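PDB 6FFL: Maltose/maltodextrin transport permease homologue from Bdellovibrio bacteriovorus HD100, which probably takes up maltose and maltodextrins as part of an ABC transporter, binding maltotriose here through its MalE solute-binding domain. Local coordinates for residues S66-P71 against M341-V347; E163-A168 against W351-R355; L193-Q198 against P368-A372; W262-G268 against V337-P342. All blocks are in the same frame, centred on the assembly; numbering follows the deposited sequence.

Contact 1: S66-P71 against M341-V347. With GLC (alpha-D-glucopyranose), chain B.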
loop_
_atom_site.group_PDB
_atom_site.type_symbol
_atom_site.label_atom_id
_atom_site.label_comp_id
_atom_site.label_asym_id
_atom_site.label_seq_id
_atom_site.Cartn_x
_atom_site.Cartn_y
_atom_site.Cartn_z
ATOM N N SER A 66 -3.543 -5.818 3.942
ATOM C CA SER A 66 -4.218 -7.102 4.046
ATOM C C SER A 66 -3.287 -8.301 3.910
ATOM O O SER A 66 -3.643 -9.374 4.403
ATOM C CB SER A 66 -5.339 -7.194 3.019
ATOM O OG SER A 66 -4.865 -6.877 1.745
ATOM N N ASP A 67 -2.107 -8.165 3.276
ATOM C CA ASP A 67 -1.268 -9.356 3.210
ATOM C C ASP A 67 -0.675 -9.729 4.560
ATOM O O ASP A 67 -0.097 -10.818 4.680
ATOM C CB ASP A 67 -0.167 -9.225 2.134
ATOM C CG ASP A 67 0.762 -8.037 2.352
ATOM O OD1 ASP A 67 1.976 -8.182 2.077
ATOM O OD2 ASP A 67 0.271 -6.949 2.728
ATOM N N GLN A 68 -0.842 -8.916 5.599
ATOM C CA GLN A 68 -0.332 -9.419 6.869
ATOM C C GLN A 68 -1.237 -10.497 7.467
ATOM O O GLN A 68 -0.836 -11.151 8.436
ATOM C CB GLN A 68 -0.060 -8.264 7.844
ATOM C CG GLN A 68 -1.238 -7.514 8.346
ATOM C CD GLN A 68 -0.845 -6.205 9.031
ATOM O OE1 GLN A 68 0.229 -5.647 8.803
ATOM N NE2 GLN A 68 -1.720 -5.721 9.883
ATOM N N VAL A 69 -2.390 -10.770 6.847
ATOM C CA VAL A 69 -3.298 -11.806 7.353
ATOM C C VAL A 69 -2.614 -13.172 7.371
ATOM O O VAL A 69 -2.689 -13.910 8.365
ATOM C CB VAL A 69 -4.586 -11.841 6.511
ATOM C CG1 VAL A 69 -5.309 -13.163 6.697
ATOM C CG2 VAL A 69 -5.489 -10.679 6.880
ATOM N N GLY A 70 -1.973 -13.546 6.267
ATOM C CA GLY A 70 -1.356 -14.853 6.136
ATOM C C GLY A 70 -0.394 -15.175 7.260
ATOM O O GLY A 70 -0.550 -16.174 7.971
ATOM N N PRO A 71 0.631 -14.336 7.437
ATOM C CA PRO A 71 1.580 -14.576 8.535
ATOM C C PRO A 71 0.929 -14.511 9.904
ATOM O O PRO A 71 1.197 -15.369 10.755
ATOM C CB PRO A 71 2.621 -13.466 8.345
ATOM C CG PRO A 71 2.539 -13.114 6.882
ATOM C CD PRO A 71 1.081 -13.250 6.539
ATOM N N MET A 341 -4.731 -7.907 -3.933
ATOM C CA MET A 341 -3.580 -8.183 -3.089
ATOM C C MET A 341 -3.637 -9.626 -2.591
ATOM O O MET A 341 -4.644 -10.022 -1.988
ATOM C CB MET A 341 -3.564 -7.227 -1.898
ATOM C CG MET A 341 -2.443 -7.476 -0.894
ATOM S SD MET A 341 -0.853 -6.959 -1.611
ATOM C CE MET A 341 -0.258 -5.815 -0.368
ATOM N N PRO A 342 -2.610 -10.440 -2.829
ATOM C CA PRO A 342 -2.600 -11.787 -2.241
ATOM C C PRO A 342 -2.230 -11.709 -0.768
ATOM O O PRO A 342 -1.501 -10.814 -0.339
ATOM C CB PRO A 342 -1.535 -12.526 -3.062
ATOM C CG PRO A 342 -0.591 -11.457 -3.518
ATOM C CD PRO A 342 -1.438 -10.192 -3.695
ATOM N N VAL A 343 -2.775 -12.636 0.029
ATOM C CA VAL A 343 -2.607 -12.567 1.478
ATOM C C VAL A 343 -2.027 -13.838 2.079
ATOM O O VAL A 343 -1.834 -13.896 3.292
ATOM C CB VAL A 343 -3.922 -12.200 2.200
ATOM C CG1 VAL A 343 -4.518 -10.894 1.637
ATOM C CG2 VAL A 343 -4.940 -13.362 2.126
ATOM N N THR A 344 -1.737 -14.857 1.280
ATOM C CA THR A 344 -1.162 -16.080 1.830
ATOM C C THR A 344 0.234 -15.799 2.395
ATOM O O THR A 344 0.906 -14.853 1.968
ATOM C CB THR A 344 -1.064 -17.158 0.753
ATOM O OG1 THR A 344 -0.255 -16.662 -0.317
ATOM C CG2 THR A 344 -2.438 -17.508 0.220
ATOM N N PRO A 345 0.703 -16.596 3.362
ATOM C CA PRO A 345 2.012 -16.296 3.968
ATOM C C PRO A 345 3.156 -16.400 2.976
ATOM O O PRO A 345 4.193 -15.757 3.171
ATOM C CB PRO A 345 2.131 -17.330 5.103
ATOM C CG PRO A 345 1.157 -18.398 4.757
ATOM C CD PRO A 345 0.040 -17.748 4.010
ATOM N N GLU A 346 2.979 -17.169 1.895
ATOM C CA GLU A 346 4.011 -17.285 0.878
ATOM C C GLU A 346 4.364 -15.927 0.281
ATOM O O GLU A 346 5.503 -15.726 -0.158
ATOM C CB GLU A 346 3.551 -18.244 -0.220
ATOM C CG GLU A 346 3.576 -19.731 0.180
ATOM C CD GLU A 346 2.356 -20.209 0.968
ATOM O OE1 GLU A 346 1.465 -19.406 1.304
ATOM O OE2 GLU A 346 2.287 -21.425 1.255
ATOM N N VAL A 347 3.412 -14.990 0.260
ATOM C CA VAL A 347 3.661 -13.674 -0.332
ATOM C C VAL A 347 4.736 -12.932 0.445
ATOM O O VAL A 347 5.512 -12.154 -0.128
ATOM C CB VAL A 347 2.348 -12.862 -0.390
ATOM C CG1 VAL A 347 2.604 -11.447 -0.888
ATOM C CG2 VAL A 347 1.353 -13.555 -1.281
HETATM C C1 GLC B . 3.324 -3.766 0.749
HETATM C C2 GLC B . 2.910 -4.967 1.603
HETATM C C3 GLC B . 4.053 -5.332 2.556
HETATM C C4 GLC B . 5.323 -5.601 1.768
HETATM C C5 GLC B . 5.663 -4.389 0.888
HETATM C C6 GLC B . 6.808 -4.731 -0.059
HETATM O O2 GLC B . 1.700 -4.689 2.334
HETATM O O3 GLC B . 3.711 -6.517 3.308
HETATM O O4 GLC B . 6.398 -5.854 2.685
HETATM O O5 GLC B . 4.536 -4.083 0.060
HETATM O O6 GLC B . 7.336 -3.557 -0.712
HETATM O O HOH W 1 1.600 -12.542 3.368
#

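Contact 2: E163-A168 against W351-R355. With GLC (alpha-D-glucopyranose), chain B; GLC (alpha-D-glucopyranose), chain C.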
loop_
_atom_site.group_PDB
_atom_site.type_symbol
_atom_site.label_atom_id
_atom_site.label_comp_id
_atom_site.label_asym_id
_atom_site.label_seq_id
_atom_site.Cartn_x
_atom_site.Cartn_y
_atom_site.Cartn_z
ATOM N N GLU A 163 11.562 -0.315 -3.363
ATOM C CA GLU A 163 10.602 -1.071 -2.564
ATOM C C GLU A 163 9.773 -1.962 -3.478
ATOM O O GLU A 163 9.192 -1.468 -4.435
ATOM C CB GLU A 163 9.702 -0.099 -1.802
ATOM C CG GLU A 163 8.741 -0.737 -0.814
ATOM C CD GLU A 163 9.432 -1.429 0.338
ATOM O OE1 GLU A 163 10.516 -0.964 0.750
ATOM O OE2 GLU A 163 8.903 -2.454 0.839
ATOM N N PRO A 164 9.686 -3.274 -3.211
ATOM C CA PRO A 164 9.044 -4.169 -4.187
ATOM C C PRO A 164 7.610 -3.802 -4.531
ATOM O O PRO A 164 7.187 -3.992 -5.677
ATOM C CB PRO A 164 9.125 -5.543 -3.502
ATOM C CG PRO A 164 10.288 -5.444 -2.607
ATOM C CD PRO A 164 10.354 -4.013 -2.128
ATOM N N PHE A 165 6.832 -3.307 -3.565
ATOM C CA PHE A 165 5.462 -2.897 -3.875
ATOM C C PHE A 165 5.430 -1.931 -5.051
ATOM O O PHE A 165 4.502 -1.968 -5.866
ATOM C CB PHE A 165 4.832 -2.250 -2.641
ATOM C CG PHE A 165 3.327 -2.144 -2.697
ATOM C CD1 PHE A 165 2.530 -3.285 -2.674
ATOM C CD2 PHE A 165 2.716 -0.899 -2.744
ATOM C CE1 PHE A 165 1.134 -3.195 -2.687
ATOM C CE2 PHE A 165 1.326 -0.786 -2.766
ATOM C CZ PHE A 165 0.531 -1.946 -2.744
ATOM N N PHE A 166 6.453 -1.086 -5.168
ATOM C CA PHE A 166 6.437 -0.028 -6.169
ATOM C C PHE A 166 6.907 -0.497 -7.542
ATOM O O PHE A 166 6.587 0.162 -8.541
ATOM C CB PHE A 166 7.275 1.147 -5.673
ATOM C CG PHE A 166 6.638 1.897 -4.526
ATOM C CD1 PHE A 166 6.676 1.390 -3.230
ATOM C CD2 PHE A 166 5.987 3.104 -4.750
ATOM C CE1 PHE A 166 6.077 2.078 -2.173
ATOM C CE2 PHE A 166 5.388 3.798 -3.693
ATOM C CZ PHE A 166 5.436 3.283 -2.413
ATOM N N PHE A 167 7.631 -1.619 -7.648
ATOM C CA PHE A 167 7.866 -2.143 -8.994
ATOM C C PHE A 167 6.990 -3.341 -9.336
ATOM O O PHE A 167 6.935 -3.732 -10.508
ATOM C CB PHE A 167 9.370 -2.452 -9.231
ATOM C CG PHE A 167 9.967 -3.543 -8.376
ATOM C CD1 PHE A 167 9.693 -4.892 -8.625
ATOM C CD2 PHE A 167 10.877 -3.224 -7.378
ATOM C CE1 PHE A 167 10.294 -5.893 -7.859
ATOM C CE2 PHE A 167 11.478 -4.214 -6.603
ATOM C CZ PHE A 167 11.171 -5.559 -6.844
ATOM N N ALA A 168 6.261 -3.892 -8.364
ATOM C CA ALA A 168 5.318 -4.975 -8.634
ATOM C C ALA A 168 4.328 -4.714 -9.767
ATOM O O ALA A 168 4.037 -5.660 -10.517
ATOM C CB ALA A 168 4.549 -5.301 -7.345
ATOM N N TRP A 351 7.949 -10.977 -1.142
ATOM C CA TRP A 351 8.354 -9.591 -0.908
ATOM C C TRP A 351 9.783 -9.514 -0.384
ATOM O O TRP A 351 10.575 -8.667 -0.815
ATOM C CB TRP A 351 7.426 -8.916 0.102
ATOM C CG TRP A 351 6.032 -8.642 -0.331
ATOM C CD1 TRP A 351 4.903 -8.897 0.396
ATOM C CD2 TRP A 351 5.593 -8.011 -1.552
ATOM N NE1 TRP A 351 3.787 -8.478 -0.303
ATOM C CE2 TRP A 351 4.185 -7.933 -1.497
ATOM C CE3 TRP A 351 6.253 -7.507 -2.684
ATOM C CZ2 TRP A 351 3.422 -7.383 -2.528
ATOM C CZ3 TRP A 351 5.486 -6.961 -3.711
ATOM C CH2 TRP A 351 4.089 -6.902 -3.620
ATOM N N ASP A 352 10.110 -10.349 0.605
ATOM C CA ASP A 352 11.430 -10.258 1.226
ATOM C C ASP A 352 12.534 -10.630 0.247
ATOM O O ASP A 352 13.590 -9.990 0.231
ATOM C CB ASP A 352 11.487 -11.140 2.472
ATOM C CG ASP A 352 10.620 -10.594 3.611
ATOM O OD1 ASP A 352 10.342 -9.382 3.616
ATOM O OD2 ASP A 352 10.230 -11.378 4.498
ATOM N N SER A 353 12.314 -11.671 -0.561
ATOM C CA SER A 353 13.305 -12.064 -1.560
ATOM C C SER A 353 13.467 -10.993 -2.631
ATOM O O SER A 353 14.593 -10.665 -3.028
ATOM C CB SER A 353 12.905 -13.392 -2.200
ATOM O OG SER A 353 13.885 -13.820 -3.128
ATOM N N LEU A 354 12.355 -10.440 -3.119
ATOM C CA LEU A 354 12.441 -9.393 -4.131
ATOM C C LEU A 354 13.223 -8.191 -3.617
ATOM O O LEU A 354 14.035 -7.606 -4.349
ATOM C CB LEU A 354 11.039 -8.973 -4.567
ATOM C CG LEU A 354 10.287 -9.919 -5.495
ATOM C CD1 LEU A 354 8.862 -9.396 -5.680
ATOM C CD2 LEU A 354 11.012 -10.025 -6.842
ATOM N N ARG A 355 13.005 -7.806 -2.360
ATOM C CA ARG A 355 13.702 -6.628 -1.851
ATOM C C ARG A 355 15.202 -6.869 -1.777
ATOM O O ARG A 355 15.995 -6.003 -2.166
ATOM C CB ARG A 355 13.160 -6.225 -0.483
ATOM C CG ARG A 355 13.654 -4.851 -0.023
ATOM C CD ARG A 355 13.247 -4.563 1.424
ATOM N NE ARG A 355 11.797 -4.470 1.573
ATOM C CZ ARG A 355 11.036 -5.401 2.139
ATOM N NH1 ARG A 355 11.580 -6.509 2.624
ATOM N NH2 ARG A 355 9.726 -5.218 2.220
HETATM C C1 GLC B . 3.324 -3.766 0.749
HETATM C C2 GLC B . 2.910 -4.967 1.603
HETATM C C3 GLC B . 4.053 -5.332 2.556
HETATM C C4 GLC B . 5.323 -5.601 1.768
HETATM C C5 GLC B . 5.663 -4.389 0.888
HETATM C C6 GLC B . 6.808 -4.731 -0.059
HETATM O O2 GLC B . 1.700 -4.689 2.334
HETATM O O3 GLC B . 3.711 -6.517 3.308
HETATM O O4 GLC B . 6.398 -5.854 2.685
HETATM O O5 GLC B . 4.536 -4.083 0.060
HETATM O O6 GLC B . 7.336 -3.557 -0.712
HETATM C C1 GLC C . 2.105 1.267 1.502
HETATM C C2 GLC C . 1.085 0.141 1.395
HETATM C C3 GLC C . 1.637 -1.198 1.858
HETATM C C4 GLC C . 2.944 -1.453 1.115
HETATM C C5 GLC C . 3.905 -0.296 1.376
HETATM C C6 GLC C . 5.240 -0.512 0.653
HETATM O O2 GLC C . -0.066 0.514 2.175
HETATM O O3 GLC C . 0.681 -2.224 1.538
HETATM O O4 GLC C . 3.539 -2.647 1.598
HETATM O O5 GLC C . 3.317 0.893 0.860
HETATM O O6 GLC C . 6.241 0.381 1.189
#

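Contact 3: L193-Q198 against P368-A372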
loop_
_atom_site.group_PDB
_atom_site.type_symbol
_atom_site.label_atom_id
_atom_site.label_comp_id
_atom_site.label_asym_id
_atom_site.label_seq_id
_atom_site.Cartn_x
_atom_site.Cartn_y
_atom_site.Cartn_z
ATOM N N LEU A 193 10.146 -10.483 -14.657
ATOM C CA LEU A 193 10.854 -9.825 -13.560
ATOM C C LEU A 193 12.187 -9.248 -14.028
ATOM O O LEU A 193 12.551 -8.131 -13.641
ATOM C CB LEU A 193 11.063 -10.789 -12.389
ATOM C CG LEU A 193 11.714 -10.128 -11.171
ATOM C CD1 LEU A 193 10.865 -8.956 -10.620
ATOM C CD2 LEU A 193 12.011 -11.164 -10.076
ATOM N N LYS A 194 12.935 -9.990 -14.853
ATOM C CA LYS A 194 14.172 -9.437 -15.403
ATOM C C LYS A 194 13.895 -8.129 -16.138
ATOM O O LYS A 194 14.606 -7.131 -15.948
ATOM C CB LYS A 194 14.834 -10.451 -16.337
ATOM C CG LYS A 194 16.108 -9.939 -17.014
ATOM C CD LYS A 194 16.497 -10.840 -18.173
ATOM C CE LYS A 194 15.406 -10.862 -19.235
ATOM N NZ LYS A 194 15.756 -10.022 -20.411
ATOM N N ASP A 195 12.838 -8.109 -16.960
ATOM C CA ASP A 195 12.509 -6.920 -17.744
ATOM C C ASP A 195 12.091 -5.761 -16.841
ATOM O O ASP A 195 12.386 -4.592 -17.138
ATOM C CB ASP A 195 11.392 -7.238 -18.745
ATOM C CG ASP A 195 11.882 -8.022 -19.964
ATOM O OD1 ASP A 195 13.107 -8.177 -20.154
ATOM O OD2 ASP A 195 11.022 -8.486 -20.741
ATOM N N THR A 196 11.392 -6.065 -15.744
ATOM C CA THR A 196 11.028 -5.040 -14.768
ATOM C C THR A 196 12.268 -4.429 -14.130
ATOM O O THR A 196 12.389 -3.203 -14.016
ATOM C CB THR A 196 10.124 -5.649 -13.687
ATOM O OG1 THR A 196 8.896 -6.090 -14.283
ATOM C CG2 THR A 196 9.801 -4.619 -12.621
ATOM N N PHE A 197 13.182 -5.284 -13.667
ATOM C CA PHE A 197 14.466 -4.814 -13.163
ATOM C C PHE A 197 15.159 -3.919 -14.179
ATOM O O PHE A 197 15.693 -2.859 -13.825
ATOM C CB PHE A 197 15.376 -5.999 -12.831
ATOM C CG PHE A 197 14.982 -6.757 -11.594
ATOM C CD1 PHE A 197 14.040 -6.253 -10.709
ATOM C CD2 PHE A 197 15.546 -7.999 -11.331
ATOM C CE1 PHE A 197 13.696 -6.956 -9.562
ATOM C CE2 PHE A 197 15.198 -8.719 -10.189
ATOM C CZ PHE A 197 14.261 -8.190 -9.306
ATOM N N GLN A 198 15.172 -4.334 -15.450
ATOM C CA GLN A 198 15.902 -3.557 -16.447
ATOM C C GLN A 198 15.189 -2.258 -16.780
ATOM O O GLN A 198 15.856 -1.251 -17.061
ATOM C CB GLN A 198 16.136 -4.384 -17.715
ATOM C CG GLN A 198 16.784 -5.736 -17.436
ATOM C CD GLN A 198 17.151 -6.522 -18.689
ATOM O OE1 GLN A 198 18.316 -6.872 -18.894
ATOM N NE2 GLN A 198 16.157 -6.810 -19.527
ATOM N N PRO A 368 20.443 -8.231 -13.684
ATOM C CA PRO A 368 18.998 -8.506 -13.541
ATOM C C PRO A 368 18.590 -9.965 -13.708
ATOM O O PRO A 368 17.773 -10.463 -12.916
ATOM C CB PRO A 368 18.382 -7.614 -14.630
ATOM C CG PRO A 368 19.318 -6.458 -14.726
ATOM C CD PRO A 368 20.707 -7.039 -14.513
ATOM N N GLN A 369 19.121 -10.672 -14.710
ATOM C CA GLN A 369 18.724 -12.068 -14.888
ATOM C C GLN A 369 19.123 -12.919 -13.685
ATOM O O GLN A 369 18.320 -13.713 -13.177
ATOM C CB GLN A 369 19.328 -12.639 -16.169
ATOM C CG GLN A 369 18.857 -14.063 -16.444
ATOM C CD GLN A 369 19.298 -14.566 -17.802
ATOM O OE1 GLN A 369 18.968 -13.976 -18.829
ATOM N NE2 GLN A 369 20.050 -15.657 -17.814
ATOM N N ALA A 370 20.364 -12.765 -13.213
ATOM C CA ALA A 370 20.812 -13.509 -12.036
ATOM C C ALA A 370 19.955 -13.175 -10.820
ATOM O O ALA A 370 19.643 -14.052 -10.003
ATOM C CB ALA A 370 22.288 -13.204 -11.761
ATOM N N ALA A 371 19.551 -11.912 -10.689
ATOM C CA ALA A 371 18.737 -11.515 -9.542
ATOM C C ALA A 371 17.353 -12.161 -9.571
ATOM O O ALA A 371 16.826 -12.550 -8.521
ATOM C CB ALA A 371 18.607 -10.000 -9.499
ATOM N N ALA A 372 16.737 -12.260 -10.755
ATOM C CA ALA A 372 15.451 -12.952 -10.848
ATOM C C ALA A 372 15.597 -14.424 -10.490
ATOM O O ALA A 372 14.749 -14.990 -9.787
ATOM C CB ALA A 372 14.871 -12.799 -12.257
#

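Contact 4: W262-G268 against V337-P342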
loop_
_atom_site.group_PDB
_atom_site.type_symbol
_atom_site.label_atom_id
_atom_site.label_comp_id
_atom_site.label_asym_id
_atom_site.label_seq_id
_atom_site.Cartn_x
_atom_site.Cartn_y
_atom_site.Cartn_z
ATOM N N TRP A 262 -1.029 -2.519 -19.463
ATOM C CA TRP A 262 -1.047 -1.613 -18.325
ATOM C C TRP A 262 -0.379 -2.268 -17.126
ATOM O O TRP A 262 -0.746 -3.393 -16.756
ATOM C CB TRP A 262 -2.484 -1.259 -17.952
ATOM C CG TRP A 262 -3.206 -0.458 -18.973
ATOM C CD1 TRP A 262 -4.134 -0.902 -19.869
ATOM C CD2 TRP A 262 -3.058 0.940 -19.208
ATOM N NE1 TRP A 262 -4.574 0.143 -20.654
ATOM C CE2 TRP A 262 -3.927 1.284 -20.266
ATOM C CE3 TRP A 262 -2.276 1.940 -18.621
ATOM C CZ2 TRP A 262 -4.041 2.587 -20.746
ATOM C CZ3 TRP A 262 -2.384 3.235 -19.104
ATOM C CH2 TRP A 262 -3.257 3.545 -20.157
ATOM N N PRO A 263 0.578 -1.604 -16.485
ATOM C CA PRO A 263 1.032 -2.059 -15.170
ATOM C C PRO A 263 -0.159 -2.215 -14.236
ATOM O O PRO A 263 -1.101 -1.416 -14.246
ATOM C CB PRO A 263 1.982 -0.945 -14.719
ATOM C CG PRO A 263 2.543 -0.427 -16.041
ATOM C CD PRO A 263 1.363 -0.468 -16.985
ATOM N N SER A 264 -0.130 -3.280 -13.450
ATOM C CA SER A 264 -1.302 -3.690 -12.693
ATOM C C SER A 264 -1.069 -3.430 -11.212
ATOM O O SER A 264 -0.344 -4.192 -10.557
ATOM C CB SER A 264 -1.586 -5.178 -12.945
ATOM O OG SER A 264 -2.821 -5.557 -12.373
ATOM N N PRO A 265 -1.649 -2.378 -10.640
ATOM C CA PRO A 265 -1.477 -2.138 -9.202
ATOM C C PRO A 265 -2.134 -3.243 -8.397
ATOM O O PRO A 265 -3.095 -3.873 -8.841
ATOM C CB PRO A 265 -2.186 -0.795 -8.978
ATOM C CG PRO A 265 -3.191 -0.719 -10.061
ATOM C CD PRO A 265 -2.620 -1.452 -11.252
ATOM N N LEU A 266 -1.588 -3.503 -7.213
ATOM C CA LEU A 266 -2.234 -4.419 -6.280
ATOM C C LEU A 266 -3.321 -3.666 -5.522
ATOM O O LEU A 266 -3.052 -2.630 -4.913
ATOM C CB LEU A 266 -1.212 -5.010 -5.313
ATOM C CG LEU A 266 -0.254 -5.957 -6.046
ATOM C CD1 LEU A 266 0.971 -6.252 -5.202
ATOM C CD2 LEU A 266 -0.975 -7.250 -6.443
ATOM N N VAL A 267 -4.541 -4.185 -5.560
ATOM C CA VAL A 267 -5.701 -3.520 -4.980
ATOM C C VAL A 267 -6.127 -4.313 -3.758
ATOM O O VAL A 267 -6.191 -5.548 -3.805
ATOM C CB VAL A 267 -6.850 -3.399 -5.998
ATOM C CG1 VAL A 267 -8.077 -2.743 -5.364
ATOM C CG2 VAL A 267 -6.374 -2.585 -7.211
ATOM N N GLY A 268 -6.400 -3.613 -2.666
ATOM C CA GLY A 268 -6.795 -4.323 -1.465
ATOM C C GLY A 268 -7.290 -3.406 -0.371
ATOM O O GLY A 268 -8.103 -2.520 -0.623
ATOM N N VAL A 337 -7.708 -2.092 -13.843
ATOM C CA VAL A 337 -6.654 -2.934 -14.394
ATOM C C VAL A 337 -5.734 -3.474 -13.307
ATOM O O VAL A 337 -4.657 -3.988 -13.613
ATOM C CB VAL A 337 -5.849 -2.202 -15.485
ATOM C CG1 VAL A 337 -6.745 -1.895 -16.689
ATOM C CG2 VAL A 337 -5.222 -0.928 -14.948
ATOM N N GLY A 338 -6.139 -3.378 -12.043
ATOM C CA GLY A 338 -5.357 -3.920 -10.953
ATOM C C GLY A 338 -5.649 -5.396 -10.737
ATOM O O GLY A 338 -6.482 -6.005 -11.409
ATOM N N THR A 339 -4.922 -5.984 -9.788
ATOM C CA THR A 339 -5.241 -7.336 -9.354
ATOM C C THR A 339 -5.287 -7.365 -7.833
ATOM O O THR A 339 -4.635 -6.551 -7.174
ATOM C CB THR A 339 -4.222 -8.377 -9.862
ATOM O OG1 THR A 339 -2.980 -8.218 -9.181
ATOM C CG2 THR A 339 -3.990 -8.254 -11.368
ATOM N N PRO A 340 -6.055 -8.283 -7.246
ATOM C CA PRO A 340 -6.235 -8.261 -5.787
ATOM C C PRO A 340 -4.945 -8.590 -5.054
ATOM O O PRO A 340 -4.180 -9.464 -5.466
ATOM C CB PRO A 340 -7.299 -9.342 -5.536
ATOM C CG PRO A 340 -7.945 -9.567 -6.860
ATOM C CD PRO A 340 -6.902 -9.300 -7.894
ATOM N N MET A 341 -4.731 -7.907 -3.933
ATOM C CA MET A 341 -3.580 -8.183 -3.089
ATOM C C MET A 341 -3.637 -9.626 -2.591
ATOM O O MET A 341 -4.644 -10.022 -1.988
ATOM C CB MET A 341 -3.564 -7.227 -1.898
ATOM C CG MET A 341 -2.443 -7.476 -0.894
ATOM S SD MET A 341 -0.853 -6.959 -1.611
ATOM C CE MET A 341 -0.258 -5.815 -0.368
ATOM N N PRO A 342 -2.610 -10.440 -2.829
ATOM C CA PRO A 342 -2.600 -11.787 -2.241
ATOM C C PRO A 342 -2.230 -11.709 -0.768
ATOM O O PRO A 342 -1.501 -10.814 -0.339
ATOM C CB PRO A 342 -1.535 -12.526 -3.062
ATOM C CG PRO A 342 -0.591 -11.457 -3.518
ATOM C CD PRO A 342 -1.438 -10.192 -3.695
HETATM O O HOH W 2 -3.275 -4.611 -16.545
HETATM O O HOH W 3 -0.690 -6.858 -10.055
#

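Contact 1: S66-P71 against M341-V347
The two backbones run very close together, with only 3.9 Å between D67 CA and V343 CA and 4.3 Å between G70 CA and P345 CA. G70 makes this possible: an ideal CB on it would lie 2.2 Å from V343 O, so only a residue without a side chain fits. G70 N comes within 3.0 Å of V343 O. A water donates hydrogen bonds to D67 O and T344 O, 2.8 Å each, satisfying two carbonyls that do not meet directly. The D67 carboxylate accepts hydrogen bonds from two neighbouring hydroxyls of the chain B glucose, OD1 from O3 and OD2 from O2, each at 2.7 Å. M341 lines the same site: M341 CE is 3.3 Å from D67 OD2. The valine pair V69 and V343 fills apolar space, CB to CB at 4.4 Å. Around the contact, V69, T344 and P345 touch Y101 of strand 100-101, T344 OG1 hydrogen-bonds to G183 O, and M341 and P342 rest on L266 of strand 266-274.

Contact 2: E163-A168 against W351-R355
In this aromatic wall of the maltotriose pocket, as in other periplasmic maltodextrin-binding proteins, flat rings meet the apolar faces of glucose. W351 lies with one ring face against the chain B glucose, its CD1 3.6 Å from C4, while F165 turns a face to C4 of the chain C glucose. The rings brace one another: W351 CH2 sits at the edge of the F165 ring, 4.1 Å from F165 CD1. P164, rigid and compact, wedges in beside them, its CB 3.6 Å from W351 CE3 and its CG 3.7 Å from R355 CB. L354 CB meets F167 CZ at 4.1 Å. Polar groups then fix the sugar's primary hydroxyl: O6 of the chain B glucose donates to E163 OE2 over a very short 2.5 Å and accepts from F165 N at 2.9 Å. R355 is held by charges on several sides, among them E43 and, within its own helix turn, D352. Its NH2 completes the salt bridge to E163 OE2 at 3.2 Å, N-H...O angle 166°.

Contact 3: L193-Q198 against P368-A372
Two helix segments cross at 132° between their N-to-C directions, with 8.5 Å between their axes, and side chains of each settle into hollows of the other. The largest bump from helix 368-372 is P368. Its CB drops into the dip formed by K194, F197 and Q198, lying 3.7 Å from Q198 CG, 3.9 Å from F197 CB and 4.0 Å from K194 CG. Proline suits this first residue of the helix, where its missing amide hydrogen costs no i to i-4 hydrogen bond, and its ring makes a blunt, stiff plug. In return, F197 reaches into the shallow groove left by the small residues that follow: its CE2 is 3.7 Å from A371 CB and 3.9 Å from A372 N, and the ring edge faces P368 O, with CD2 3.7 Å away. The small alanine side chains leave room for the ring edge. A372 also receives L193, CD2 to CB at 4.0 Å. Toward the solvent, the methylene part of K194 lies along Q369, CD to CB at 3.9 Å, while its NZ turns off to a salt bridge with D195 OD1 at 3.2 Å. Helix 346-362 backs the contact, since Y358 stacks on F197 and L354 touches L193. The result is an interlocked helix-helix pair, through which the C-terminal helix 368-384 packs against helix 191-205 of this alpha/beta solute-binding fold.

Contact 4: W262-G268 against V337-P342
This is a parallel beta pairing, in which the short strand 339-340 joins strand 266-274 of a mixed sheet. Hydrogen bonds alternate between the strands in the parallel pattern: T339 N to P265 O at 2.9 Å, V267 N to T339 O at 2.9 Å, and M341 N to V267 O at 2.8 Å. Proline is tolerated at P340 because this ladder uses no amide hydrogen there, and its CA-to-CB bond points away from the partner. G338 has no CB, which would lie 2.6 Å from V267 CG2. Ahead of the strand, V337 O receives S264 OG at 2.7 Å, and a water links S264 O (2.7 Å) with T339 OG1 (2.8 Å). W262 CB adds an apolar touch on V337 CG2 at 4.1 Å. L266, paired with T339 and with its side chain on the same face, packs its CD1 4.1 Å from M341 SD and its CD2 4.1 Å from P342 CD. The short parallel strand thus extends the mixed sheet of the solute-binding fold and places M341 at the maltotriose pocket.

How the contacts relate
From the N terminus, three segments wait in turn for partners near the C-terminal end: 66-71, 163-168 and 193-198. Contact 4 closes first, joining 262-268 to 337-342 over 69 residues, and it is nested inside the loops of the other three. The chain then closes contact 1 at 341-347, contact 2 at 351-355 and contact 3 at 368-372, in the same order as the loops opened, so these three cross one another. Contacts 1 and 4 share M341 and P342; contacts 1 and 2 both use helix 346-362 and meet at the sugar. L354 and F167 carry contact 2 to L193 and F197 of contact 3, linking pocket and helical flank.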